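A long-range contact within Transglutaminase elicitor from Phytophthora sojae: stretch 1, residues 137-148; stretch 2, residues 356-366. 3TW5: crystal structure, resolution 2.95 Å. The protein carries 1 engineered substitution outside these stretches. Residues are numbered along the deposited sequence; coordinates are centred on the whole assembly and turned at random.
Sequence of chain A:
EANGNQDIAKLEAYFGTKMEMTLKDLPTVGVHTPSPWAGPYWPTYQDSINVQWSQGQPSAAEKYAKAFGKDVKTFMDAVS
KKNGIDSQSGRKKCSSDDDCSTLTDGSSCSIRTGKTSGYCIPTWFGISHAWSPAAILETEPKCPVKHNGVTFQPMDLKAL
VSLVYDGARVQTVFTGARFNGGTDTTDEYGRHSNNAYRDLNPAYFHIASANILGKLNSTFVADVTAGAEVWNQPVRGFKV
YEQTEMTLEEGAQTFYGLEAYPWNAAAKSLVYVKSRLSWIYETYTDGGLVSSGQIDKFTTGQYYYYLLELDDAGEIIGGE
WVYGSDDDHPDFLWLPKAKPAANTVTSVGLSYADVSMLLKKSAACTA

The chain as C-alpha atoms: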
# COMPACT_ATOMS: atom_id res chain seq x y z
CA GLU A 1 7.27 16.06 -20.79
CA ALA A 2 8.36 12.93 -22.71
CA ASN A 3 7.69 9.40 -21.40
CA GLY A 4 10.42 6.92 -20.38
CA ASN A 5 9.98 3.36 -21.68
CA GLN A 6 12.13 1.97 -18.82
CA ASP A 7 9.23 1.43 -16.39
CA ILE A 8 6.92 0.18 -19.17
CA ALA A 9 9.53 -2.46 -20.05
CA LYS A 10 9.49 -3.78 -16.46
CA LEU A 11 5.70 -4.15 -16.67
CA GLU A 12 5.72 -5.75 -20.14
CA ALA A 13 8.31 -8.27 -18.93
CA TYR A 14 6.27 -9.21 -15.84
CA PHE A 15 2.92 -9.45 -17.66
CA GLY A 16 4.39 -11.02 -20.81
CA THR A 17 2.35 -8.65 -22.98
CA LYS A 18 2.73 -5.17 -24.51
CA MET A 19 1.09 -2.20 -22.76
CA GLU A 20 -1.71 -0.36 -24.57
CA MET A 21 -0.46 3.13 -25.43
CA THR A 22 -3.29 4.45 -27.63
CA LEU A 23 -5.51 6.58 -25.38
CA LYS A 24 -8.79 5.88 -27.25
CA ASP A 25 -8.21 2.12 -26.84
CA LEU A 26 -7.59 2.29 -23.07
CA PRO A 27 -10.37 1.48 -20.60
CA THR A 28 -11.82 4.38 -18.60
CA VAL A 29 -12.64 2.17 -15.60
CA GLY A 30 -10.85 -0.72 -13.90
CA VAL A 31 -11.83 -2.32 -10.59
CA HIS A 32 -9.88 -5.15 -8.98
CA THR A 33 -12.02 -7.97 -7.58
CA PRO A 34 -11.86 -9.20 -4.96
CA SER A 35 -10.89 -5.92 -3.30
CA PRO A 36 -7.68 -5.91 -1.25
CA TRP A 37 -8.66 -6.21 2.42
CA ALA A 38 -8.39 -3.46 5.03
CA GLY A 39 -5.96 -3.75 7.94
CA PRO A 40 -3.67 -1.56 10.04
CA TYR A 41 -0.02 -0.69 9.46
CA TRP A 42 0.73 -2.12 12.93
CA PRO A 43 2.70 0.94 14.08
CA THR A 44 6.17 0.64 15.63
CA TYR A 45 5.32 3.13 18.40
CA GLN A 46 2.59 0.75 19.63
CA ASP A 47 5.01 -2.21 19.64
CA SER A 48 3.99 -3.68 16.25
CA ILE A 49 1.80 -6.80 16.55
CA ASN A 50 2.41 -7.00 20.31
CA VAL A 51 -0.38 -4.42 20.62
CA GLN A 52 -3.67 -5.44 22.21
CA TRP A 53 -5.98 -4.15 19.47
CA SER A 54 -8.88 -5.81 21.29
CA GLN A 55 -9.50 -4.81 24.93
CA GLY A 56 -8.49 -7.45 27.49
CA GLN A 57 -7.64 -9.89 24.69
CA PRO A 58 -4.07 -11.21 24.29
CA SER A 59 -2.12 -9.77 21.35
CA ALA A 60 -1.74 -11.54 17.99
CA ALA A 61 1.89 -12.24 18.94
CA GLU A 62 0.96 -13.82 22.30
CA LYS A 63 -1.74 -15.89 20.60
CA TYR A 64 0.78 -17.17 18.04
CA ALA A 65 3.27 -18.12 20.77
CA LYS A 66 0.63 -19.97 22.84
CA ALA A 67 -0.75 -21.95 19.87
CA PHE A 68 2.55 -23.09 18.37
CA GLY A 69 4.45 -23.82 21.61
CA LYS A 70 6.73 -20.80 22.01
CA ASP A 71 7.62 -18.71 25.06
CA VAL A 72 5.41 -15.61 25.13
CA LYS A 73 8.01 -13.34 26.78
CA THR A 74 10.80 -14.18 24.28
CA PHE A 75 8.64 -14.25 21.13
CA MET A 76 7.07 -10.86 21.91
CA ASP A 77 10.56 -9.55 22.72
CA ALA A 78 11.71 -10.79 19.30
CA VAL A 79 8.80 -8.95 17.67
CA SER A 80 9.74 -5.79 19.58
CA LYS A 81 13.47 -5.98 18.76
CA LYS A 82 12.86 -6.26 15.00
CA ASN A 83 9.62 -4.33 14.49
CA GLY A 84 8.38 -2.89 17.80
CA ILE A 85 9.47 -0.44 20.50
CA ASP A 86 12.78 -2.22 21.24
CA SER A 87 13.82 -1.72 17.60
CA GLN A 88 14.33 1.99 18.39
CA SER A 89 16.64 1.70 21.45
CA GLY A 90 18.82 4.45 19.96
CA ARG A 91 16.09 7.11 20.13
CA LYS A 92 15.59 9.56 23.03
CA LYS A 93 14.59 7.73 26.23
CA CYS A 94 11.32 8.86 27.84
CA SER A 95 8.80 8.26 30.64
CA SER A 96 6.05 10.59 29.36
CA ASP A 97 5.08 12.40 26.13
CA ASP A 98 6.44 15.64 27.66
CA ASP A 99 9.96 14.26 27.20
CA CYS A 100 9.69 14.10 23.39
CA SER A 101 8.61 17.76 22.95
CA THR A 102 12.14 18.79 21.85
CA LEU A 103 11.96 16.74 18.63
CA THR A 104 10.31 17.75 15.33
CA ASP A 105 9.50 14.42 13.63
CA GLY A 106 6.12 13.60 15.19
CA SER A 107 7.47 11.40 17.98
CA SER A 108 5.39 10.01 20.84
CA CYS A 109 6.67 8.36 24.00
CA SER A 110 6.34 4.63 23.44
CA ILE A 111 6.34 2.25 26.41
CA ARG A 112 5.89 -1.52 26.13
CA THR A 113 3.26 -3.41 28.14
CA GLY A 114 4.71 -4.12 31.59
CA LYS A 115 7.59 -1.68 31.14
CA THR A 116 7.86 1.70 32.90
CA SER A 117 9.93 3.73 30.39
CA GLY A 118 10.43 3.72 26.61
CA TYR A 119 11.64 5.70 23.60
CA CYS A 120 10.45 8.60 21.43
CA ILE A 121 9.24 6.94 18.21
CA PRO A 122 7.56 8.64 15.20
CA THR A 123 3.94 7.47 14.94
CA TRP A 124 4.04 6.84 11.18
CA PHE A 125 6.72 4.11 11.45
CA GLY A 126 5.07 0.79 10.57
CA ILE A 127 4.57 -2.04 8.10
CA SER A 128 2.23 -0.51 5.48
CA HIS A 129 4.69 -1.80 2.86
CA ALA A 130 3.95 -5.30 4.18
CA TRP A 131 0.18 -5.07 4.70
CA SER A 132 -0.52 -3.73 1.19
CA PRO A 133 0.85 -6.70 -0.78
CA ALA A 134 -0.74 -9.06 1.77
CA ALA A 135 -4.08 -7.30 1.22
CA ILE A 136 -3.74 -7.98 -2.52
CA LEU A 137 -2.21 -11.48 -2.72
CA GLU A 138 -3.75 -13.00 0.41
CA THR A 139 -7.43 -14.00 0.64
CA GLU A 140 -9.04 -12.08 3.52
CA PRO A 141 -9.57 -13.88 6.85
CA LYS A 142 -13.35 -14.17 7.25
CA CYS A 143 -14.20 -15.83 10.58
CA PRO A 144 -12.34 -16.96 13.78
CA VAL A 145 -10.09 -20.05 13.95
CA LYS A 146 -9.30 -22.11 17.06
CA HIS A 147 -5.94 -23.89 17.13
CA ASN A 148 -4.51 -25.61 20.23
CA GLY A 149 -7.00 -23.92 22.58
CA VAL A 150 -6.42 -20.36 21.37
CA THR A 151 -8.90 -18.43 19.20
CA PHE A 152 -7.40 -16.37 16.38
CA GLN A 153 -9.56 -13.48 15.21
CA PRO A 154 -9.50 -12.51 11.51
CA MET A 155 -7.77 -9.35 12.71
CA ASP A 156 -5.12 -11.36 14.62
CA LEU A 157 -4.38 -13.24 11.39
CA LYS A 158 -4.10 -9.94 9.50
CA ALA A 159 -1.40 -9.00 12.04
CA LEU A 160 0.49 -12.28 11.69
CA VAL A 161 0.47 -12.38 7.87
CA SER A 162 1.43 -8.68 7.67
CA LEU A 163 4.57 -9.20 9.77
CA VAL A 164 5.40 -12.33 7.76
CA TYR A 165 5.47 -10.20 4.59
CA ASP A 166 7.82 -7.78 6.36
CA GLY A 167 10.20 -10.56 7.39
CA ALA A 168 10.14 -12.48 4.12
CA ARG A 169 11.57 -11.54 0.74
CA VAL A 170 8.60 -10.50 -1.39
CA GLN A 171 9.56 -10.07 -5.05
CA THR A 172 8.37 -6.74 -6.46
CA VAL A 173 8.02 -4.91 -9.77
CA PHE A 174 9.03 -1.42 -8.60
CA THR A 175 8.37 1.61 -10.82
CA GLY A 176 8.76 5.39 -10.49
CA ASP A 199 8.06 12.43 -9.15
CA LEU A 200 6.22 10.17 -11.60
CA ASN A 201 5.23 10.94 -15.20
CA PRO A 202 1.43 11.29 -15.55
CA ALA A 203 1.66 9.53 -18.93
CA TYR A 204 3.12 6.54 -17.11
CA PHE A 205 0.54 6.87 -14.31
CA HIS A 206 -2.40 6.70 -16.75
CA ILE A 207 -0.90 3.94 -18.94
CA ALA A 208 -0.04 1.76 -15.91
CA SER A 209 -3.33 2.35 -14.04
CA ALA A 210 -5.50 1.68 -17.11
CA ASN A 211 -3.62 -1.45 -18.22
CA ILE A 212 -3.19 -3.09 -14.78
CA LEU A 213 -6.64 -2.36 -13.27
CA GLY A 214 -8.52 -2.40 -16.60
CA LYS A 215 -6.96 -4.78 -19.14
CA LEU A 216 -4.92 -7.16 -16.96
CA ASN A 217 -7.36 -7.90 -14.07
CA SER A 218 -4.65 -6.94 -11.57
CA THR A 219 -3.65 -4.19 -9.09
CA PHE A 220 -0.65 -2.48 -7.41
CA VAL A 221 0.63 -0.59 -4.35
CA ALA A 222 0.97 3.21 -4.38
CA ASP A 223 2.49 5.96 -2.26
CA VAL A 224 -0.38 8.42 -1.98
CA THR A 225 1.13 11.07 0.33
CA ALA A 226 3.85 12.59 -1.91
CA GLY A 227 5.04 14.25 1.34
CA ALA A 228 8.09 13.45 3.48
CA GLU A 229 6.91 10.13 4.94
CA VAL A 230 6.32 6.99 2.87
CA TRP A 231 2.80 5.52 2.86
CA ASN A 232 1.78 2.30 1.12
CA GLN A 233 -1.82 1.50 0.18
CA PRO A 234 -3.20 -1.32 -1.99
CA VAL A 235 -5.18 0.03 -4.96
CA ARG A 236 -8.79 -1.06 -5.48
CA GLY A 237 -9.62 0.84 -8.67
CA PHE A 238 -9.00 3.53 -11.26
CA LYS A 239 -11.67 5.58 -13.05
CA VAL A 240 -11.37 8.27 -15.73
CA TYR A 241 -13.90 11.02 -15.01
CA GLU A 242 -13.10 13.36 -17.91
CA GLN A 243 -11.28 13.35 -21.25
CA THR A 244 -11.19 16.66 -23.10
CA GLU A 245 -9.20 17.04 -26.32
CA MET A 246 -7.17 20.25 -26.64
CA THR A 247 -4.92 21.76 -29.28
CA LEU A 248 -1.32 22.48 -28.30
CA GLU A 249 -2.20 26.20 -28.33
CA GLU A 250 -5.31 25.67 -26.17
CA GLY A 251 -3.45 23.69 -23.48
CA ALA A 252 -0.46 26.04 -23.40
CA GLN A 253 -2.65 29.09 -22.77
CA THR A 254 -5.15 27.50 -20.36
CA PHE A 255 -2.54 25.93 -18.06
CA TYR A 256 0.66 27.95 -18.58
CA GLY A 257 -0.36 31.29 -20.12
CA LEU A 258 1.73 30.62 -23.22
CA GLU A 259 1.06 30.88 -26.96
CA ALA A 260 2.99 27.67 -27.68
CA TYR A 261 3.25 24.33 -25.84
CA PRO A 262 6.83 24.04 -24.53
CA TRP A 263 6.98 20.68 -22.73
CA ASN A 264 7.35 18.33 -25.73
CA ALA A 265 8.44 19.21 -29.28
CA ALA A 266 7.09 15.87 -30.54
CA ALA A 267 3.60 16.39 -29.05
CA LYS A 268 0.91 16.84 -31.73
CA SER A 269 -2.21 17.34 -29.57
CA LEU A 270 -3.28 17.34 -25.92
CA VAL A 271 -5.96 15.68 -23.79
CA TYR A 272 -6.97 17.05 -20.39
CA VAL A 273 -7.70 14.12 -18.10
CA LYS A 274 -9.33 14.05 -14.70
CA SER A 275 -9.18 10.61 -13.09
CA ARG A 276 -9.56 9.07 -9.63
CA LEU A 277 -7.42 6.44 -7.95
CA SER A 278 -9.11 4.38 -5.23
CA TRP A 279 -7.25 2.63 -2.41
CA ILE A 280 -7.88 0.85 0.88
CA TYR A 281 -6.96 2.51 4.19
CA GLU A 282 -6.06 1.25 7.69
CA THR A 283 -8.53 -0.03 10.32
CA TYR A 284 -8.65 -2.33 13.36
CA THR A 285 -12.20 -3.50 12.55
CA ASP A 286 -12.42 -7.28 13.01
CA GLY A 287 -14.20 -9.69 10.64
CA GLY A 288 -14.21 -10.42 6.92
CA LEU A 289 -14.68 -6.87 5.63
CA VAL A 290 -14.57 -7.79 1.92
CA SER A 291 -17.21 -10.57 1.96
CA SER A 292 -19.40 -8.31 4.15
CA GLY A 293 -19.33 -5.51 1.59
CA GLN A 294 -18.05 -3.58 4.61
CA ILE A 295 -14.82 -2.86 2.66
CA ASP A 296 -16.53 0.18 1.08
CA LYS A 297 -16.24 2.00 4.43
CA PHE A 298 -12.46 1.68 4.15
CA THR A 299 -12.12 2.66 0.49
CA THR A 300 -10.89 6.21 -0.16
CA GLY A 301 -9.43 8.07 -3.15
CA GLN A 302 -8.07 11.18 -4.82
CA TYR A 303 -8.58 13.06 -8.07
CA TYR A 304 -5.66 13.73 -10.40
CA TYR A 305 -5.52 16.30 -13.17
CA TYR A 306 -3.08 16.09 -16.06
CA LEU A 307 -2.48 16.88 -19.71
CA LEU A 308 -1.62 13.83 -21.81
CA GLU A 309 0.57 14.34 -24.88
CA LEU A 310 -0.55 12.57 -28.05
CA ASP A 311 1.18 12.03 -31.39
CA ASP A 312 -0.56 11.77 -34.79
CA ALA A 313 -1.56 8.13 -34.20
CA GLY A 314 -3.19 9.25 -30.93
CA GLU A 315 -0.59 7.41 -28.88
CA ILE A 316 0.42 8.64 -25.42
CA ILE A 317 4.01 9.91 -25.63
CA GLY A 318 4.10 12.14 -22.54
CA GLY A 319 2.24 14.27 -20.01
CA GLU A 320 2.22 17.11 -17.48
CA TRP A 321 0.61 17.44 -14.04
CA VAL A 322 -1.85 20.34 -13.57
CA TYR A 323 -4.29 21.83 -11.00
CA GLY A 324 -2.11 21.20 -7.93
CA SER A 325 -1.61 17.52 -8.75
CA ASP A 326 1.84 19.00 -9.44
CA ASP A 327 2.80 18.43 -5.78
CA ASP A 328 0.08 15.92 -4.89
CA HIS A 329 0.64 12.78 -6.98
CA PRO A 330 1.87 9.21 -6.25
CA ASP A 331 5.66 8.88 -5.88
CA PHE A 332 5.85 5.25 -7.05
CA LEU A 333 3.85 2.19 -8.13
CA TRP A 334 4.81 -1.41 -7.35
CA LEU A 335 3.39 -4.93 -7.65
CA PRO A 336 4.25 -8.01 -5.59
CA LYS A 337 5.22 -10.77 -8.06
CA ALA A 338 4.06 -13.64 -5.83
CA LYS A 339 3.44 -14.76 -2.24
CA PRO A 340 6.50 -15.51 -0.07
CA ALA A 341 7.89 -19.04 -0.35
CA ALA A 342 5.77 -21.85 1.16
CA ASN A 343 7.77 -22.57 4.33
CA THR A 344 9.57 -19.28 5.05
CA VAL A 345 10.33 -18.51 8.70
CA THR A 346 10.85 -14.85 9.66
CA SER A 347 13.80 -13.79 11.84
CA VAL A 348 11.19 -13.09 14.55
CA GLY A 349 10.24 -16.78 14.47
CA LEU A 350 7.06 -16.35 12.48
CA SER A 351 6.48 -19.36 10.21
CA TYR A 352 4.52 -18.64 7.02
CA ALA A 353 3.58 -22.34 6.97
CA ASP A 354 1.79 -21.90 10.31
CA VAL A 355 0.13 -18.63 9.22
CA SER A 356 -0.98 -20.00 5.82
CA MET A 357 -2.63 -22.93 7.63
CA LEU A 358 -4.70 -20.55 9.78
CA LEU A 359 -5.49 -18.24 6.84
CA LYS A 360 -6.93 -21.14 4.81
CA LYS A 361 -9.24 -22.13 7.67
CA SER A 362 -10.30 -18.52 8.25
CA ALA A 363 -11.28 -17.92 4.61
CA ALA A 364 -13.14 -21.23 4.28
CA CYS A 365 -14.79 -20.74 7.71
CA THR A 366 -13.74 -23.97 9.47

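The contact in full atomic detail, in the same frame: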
# COMPACT_ATOMS: atom_id res chain seq x y z
N LEU A 137 -2.49 -10.07 -2.41
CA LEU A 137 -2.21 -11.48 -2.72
C LEU A 137 -2.93 -12.47 -1.83
O LEU A 137 -3.26 -13.58 -2.27
CB LEU A 137 -0.70 -11.76 -2.69
CG LEU A 137 0.21 -11.07 -3.70
CD1 LEU A 137 1.65 -11.34 -3.32
CD2 LEU A 137 -0.06 -11.50 -5.14
N GLU A 138 -3.17 -12.09 -0.58
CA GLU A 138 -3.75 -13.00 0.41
C GLU A 138 -5.27 -12.84 0.53
O GLU A 138 -5.77 -11.73 0.72
CB GLU A 138 -3.07 -12.80 1.76
CG GLU A 138 -2.73 -14.08 2.49
CD GLU A 138 -1.53 -14.81 1.90
OE1 GLU A 138 -0.47 -14.17 1.72
OE2 GLU A 138 -1.65 -16.02 1.63
N THR A 139 -5.99 -13.96 0.42
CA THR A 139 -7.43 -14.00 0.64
C THR A 139 -7.73 -13.54 2.06
O THR A 139 -7.06 -13.97 3.00
CB THR A 139 -7.99 -15.43 0.44
OG1 THR A 139 -7.60 -15.93 -0.84
CG2 THR A 139 -9.51 -15.44 0.53
N GLU A 140 -8.72 -12.66 2.22
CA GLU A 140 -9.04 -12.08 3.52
C GLU A 140 -9.54 -13.13 4.52
O GLU A 140 -10.37 -13.97 4.17
CB GLU A 140 -10.09 -10.97 3.39
CG GLU A 140 -10.34 -10.22 4.69
CD GLU A 140 -11.50 -9.25 4.62
OE1 GLU A 140 -11.39 -8.16 5.20
OE2 GLU A 140 -12.53 -9.59 3.99
N PRO A 141 -9.01 -13.09 5.76
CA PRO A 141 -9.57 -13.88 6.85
C PRO A 141 -11.03 -13.48 7.07
O PRO A 141 -11.32 -12.29 7.18
CB PRO A 141 -8.73 -13.47 8.06
CG PRO A 141 -7.46 -12.98 7.49
CD PRO A 141 -7.80 -12.36 6.18
N LYS A 142 -11.92 -14.46 7.12
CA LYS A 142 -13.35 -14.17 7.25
C LYS A 142 -13.85 -14.34 8.69
O LYS A 142 -14.39 -13.39 9.27
CB LYS A 142 -14.18 -15.03 6.29
CG LYS A 142 -15.51 -14.40 5.90
CD LYS A 142 -16.54 -15.44 5.46
CE LYS A 142 -16.35 -15.86 4.00
NZ LYS A 142 -17.26 -16.99 3.65
N CYS A 143 -13.67 -15.53 9.26
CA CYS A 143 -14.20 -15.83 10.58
C CYS A 143 -13.16 -16.53 11.48
O CYS A 143 -12.19 -17.08 10.96
CB CYS A 143 -15.50 -16.64 10.45
SG CYS A 143 -15.28 -18.31 9.80
N PRO A 144 -13.35 -16.48 12.82
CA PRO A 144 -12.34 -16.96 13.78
C PRO A 144 -11.90 -18.42 13.60
O PRO A 144 -12.66 -19.24 13.10
CB PRO A 144 -13.03 -16.79 15.13
CG PRO A 144 -14.02 -15.71 14.91
CD PRO A 144 -14.52 -15.92 13.52
N VAL A 145 -10.67 -18.71 14.02
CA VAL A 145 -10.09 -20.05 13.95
C VAL A 145 -9.47 -20.44 15.30
O VAL A 145 -8.64 -19.70 15.84
CB VAL A 145 -9.00 -20.16 12.85
CG1 VAL A 145 -8.45 -21.58 12.77
CG2 VAL A 145 -9.54 -19.73 11.51
N LYS A 146 -9.88 -21.59 15.83
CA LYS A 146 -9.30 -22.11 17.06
C LYS A 146 -8.24 -23.15 16.74
O LYS A 146 -8.48 -24.09 15.97
CB LYS A 146 -10.39 -22.71 17.97
N HIS A 147 -7.05 -22.96 17.32
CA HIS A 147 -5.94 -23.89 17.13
C HIS A 147 -5.18 -24.04 18.44
O HIS A 147 -4.68 -23.06 18.99
CB HIS A 147 -5.02 -23.40 16.02
CG HIS A 147 -4.00 -24.41 15.59
ND1 HIS A 147 -2.77 -24.53 16.20
CD2 HIS A 147 -4.04 -25.35 14.62
CE1 HIS A 147 -2.09 -25.50 15.61
NE2 HIS A 147 -2.83 -26.01 14.65
N ASN A 148 -5.10 -25.29 18.92
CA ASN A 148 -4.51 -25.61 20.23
C ASN A 148 -5.02 -24.74 21.38
O ASN A 148 -4.24 -24.21 22.18
CB ASN A 148 -2.98 -25.63 20.17
CG ASN A 148 -2.44 -26.71 19.23
OD1 ASN A 148 -3.09 -27.73 18.99
ND2 ASN A 148 -1.24 -26.49 18.71
N SER A 356 -0.21 -19.56 6.98
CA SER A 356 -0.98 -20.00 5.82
C SER A 356 -2.08 -20.98 6.23
O SER A 356 -3.22 -20.89 5.76
CB SER A 356 -0.08 -20.66 4.78
OG SER A 356 0.94 -19.78 4.35
N MET A 357 -1.72 -21.91 7.11
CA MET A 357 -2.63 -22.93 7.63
C MET A 357 -3.86 -22.29 8.28
O MET A 357 -5.00 -22.72 8.03
CB MET A 357 -1.89 -23.85 8.61
CG MET A 357 -2.73 -24.95 9.26
SD MET A 357 -3.52 -24.46 10.80
CE MET A 357 -2.10 -24.12 11.84
N LEU A 358 -3.63 -21.26 9.09
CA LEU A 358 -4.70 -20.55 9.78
C LEU A 358 -5.52 -19.68 8.83
O LEU A 358 -6.74 -19.59 8.96
CB LEU A 358 -4.14 -19.71 10.93
CG LEU A 358 -3.55 -20.43 12.15
CD1 LEU A 358 -2.87 -19.44 13.08
CD2 LEU A 358 -4.61 -21.22 12.91
N LEU A 359 -4.84 -19.05 7.87
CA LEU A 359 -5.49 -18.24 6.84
C LEU A 359 -6.47 -19.04 5.98
O LEU A 359 -7.55 -18.55 5.64
CB LEU A 359 -4.44 -17.58 5.94
CG LEU A 359 -3.68 -16.36 6.47
CD1 LEU A 359 -2.42 -16.15 5.67
CD2 LEU A 359 -4.54 -15.11 6.45
N LYS A 360 -6.08 -20.27 5.63
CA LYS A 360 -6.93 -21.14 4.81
C LYS A 360 -8.21 -21.53 5.55
O LYS A 360 -9.28 -21.59 4.94
CB LYS A 360 -6.17 -22.40 4.39
CG LYS A 360 -6.87 -23.20 3.30
CD LYS A 360 -6.45 -24.66 3.29
CE LYS A 360 -7.31 -25.46 2.30
NZ LYS A 360 -6.91 -26.89 2.25
N LYS A 361 -8.09 -21.78 6.85
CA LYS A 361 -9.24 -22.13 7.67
C LYS A 361 -10.15 -20.93 7.91
O LYS A 361 -11.37 -21.08 8.00
CB LYS A 361 -8.78 -22.72 9.01
CG LYS A 361 -8.18 -24.11 8.90
CD LYS A 361 -7.74 -24.62 10.26
CE LYS A 361 -7.20 -26.03 10.16
NZ LYS A 361 -6.64 -26.48 11.46
N SER A 362 -9.55 -19.75 8.02
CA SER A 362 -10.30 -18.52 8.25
C SER A 362 -11.16 -18.12 7.05
O SER A 362 -12.30 -17.68 7.21
CB SER A 362 -9.35 -17.38 8.61
OG SER A 362 -10.06 -16.31 9.20
N ALA A 363 -10.60 -18.28 5.85
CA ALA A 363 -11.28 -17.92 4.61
C ALA A 363 -12.38 -18.90 4.25
O ALA A 363 -13.40 -18.51 3.67
CB ALA A 363 -10.27 -17.80 3.48
N ALA A 364 -12.17 -20.17 4.58
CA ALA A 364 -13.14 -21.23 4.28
C ALA A 364 -14.17 -21.39 5.41
O ALA A 364 -15.14 -22.14 5.27
CB ALA A 364 -12.42 -22.55 4.01
N CYS A 365 -13.94 -20.68 6.51
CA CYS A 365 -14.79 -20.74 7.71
C CYS A 365 -14.93 -22.15 8.30
O CYS A 365 -16.02 -22.72 8.33
CB CYS A 365 -16.15 -20.05 7.49
SG CYS A 365 -16.16 -18.29 7.96
N THR A 366 -13.80 -22.70 8.75
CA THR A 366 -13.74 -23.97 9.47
C THR A 366 -12.85 -23.81 10.70
O THR A 366 -12.74 -24.71 11.54
CB THR A 366 -13.21 -25.13 8.59
OG1 THR A 366 -11.93 -24.77 8.04
CG2 THR A 366 -14.18 -25.46 7.46

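A disulfide in a nearly trans conformation ties the two stretches together: Cys-143 SG lies 2.0 Å from Cys-365 SG, and chi3 is -171°, far from the roughly ±90° usual for such bonds. Cys-365 is the first residue past the helix to leave helical geometry, and its positive phi accompanies the turn of the chain there; Cys-143 contributes its sulfur from a p rotamer.

Beside this covalent link, Ser-362 pins the loop through both its backbone and its side chain. Its carbonyl receives the amide of Cys-143 (N to Ser-362 O, 3.3 Å) and, in a weak hydrogen bond, that of Lys-142 (N to Ser-362 O, 3.2 Å). Its hydroxyl donates back to the loop, with Ser-362 OG 2.9 Å from Cys-143 O. A small polar residue suits this buried place, where the backbones come close: Pro-141 CA and Ser-362 CA are 4.9 Å apart.

Apolar packing extends the contact along the helix in both directions from Ser-362. Toward its C-terminal end, Thr-139 CG2 rests 3.9 Å from Ala-363 CB, a short side chain beside the loop backbone. Toward its N-terminal end, Leu-359 reaches across from a sideways CA-to-CB bond, placing CD2 3.8 Å from Pro-141 CG and CD1 3.8 Å from Glu-138 CG; the Glu-138 carboxylate is hydrogen-bonded elsewhere in the structure.

The strand runs roughly antiparallel to the helix, at 142°. Val-145, buried and pointing toward it, sets CG2 3.5 Å from Ser-362 N and CG1 3.9 Å from Leu-358 CD2. Lys-146, between, points away. His-147 again points toward the helix: Met-357 CE sits over one ring face, 3.8 Å from the His-147 ring centroid, in a CH-pi contact, while Lys-361 NZ approaches the ring edge, 4.2 Å from His-147 CD2. Together the stretches bury 761 Å².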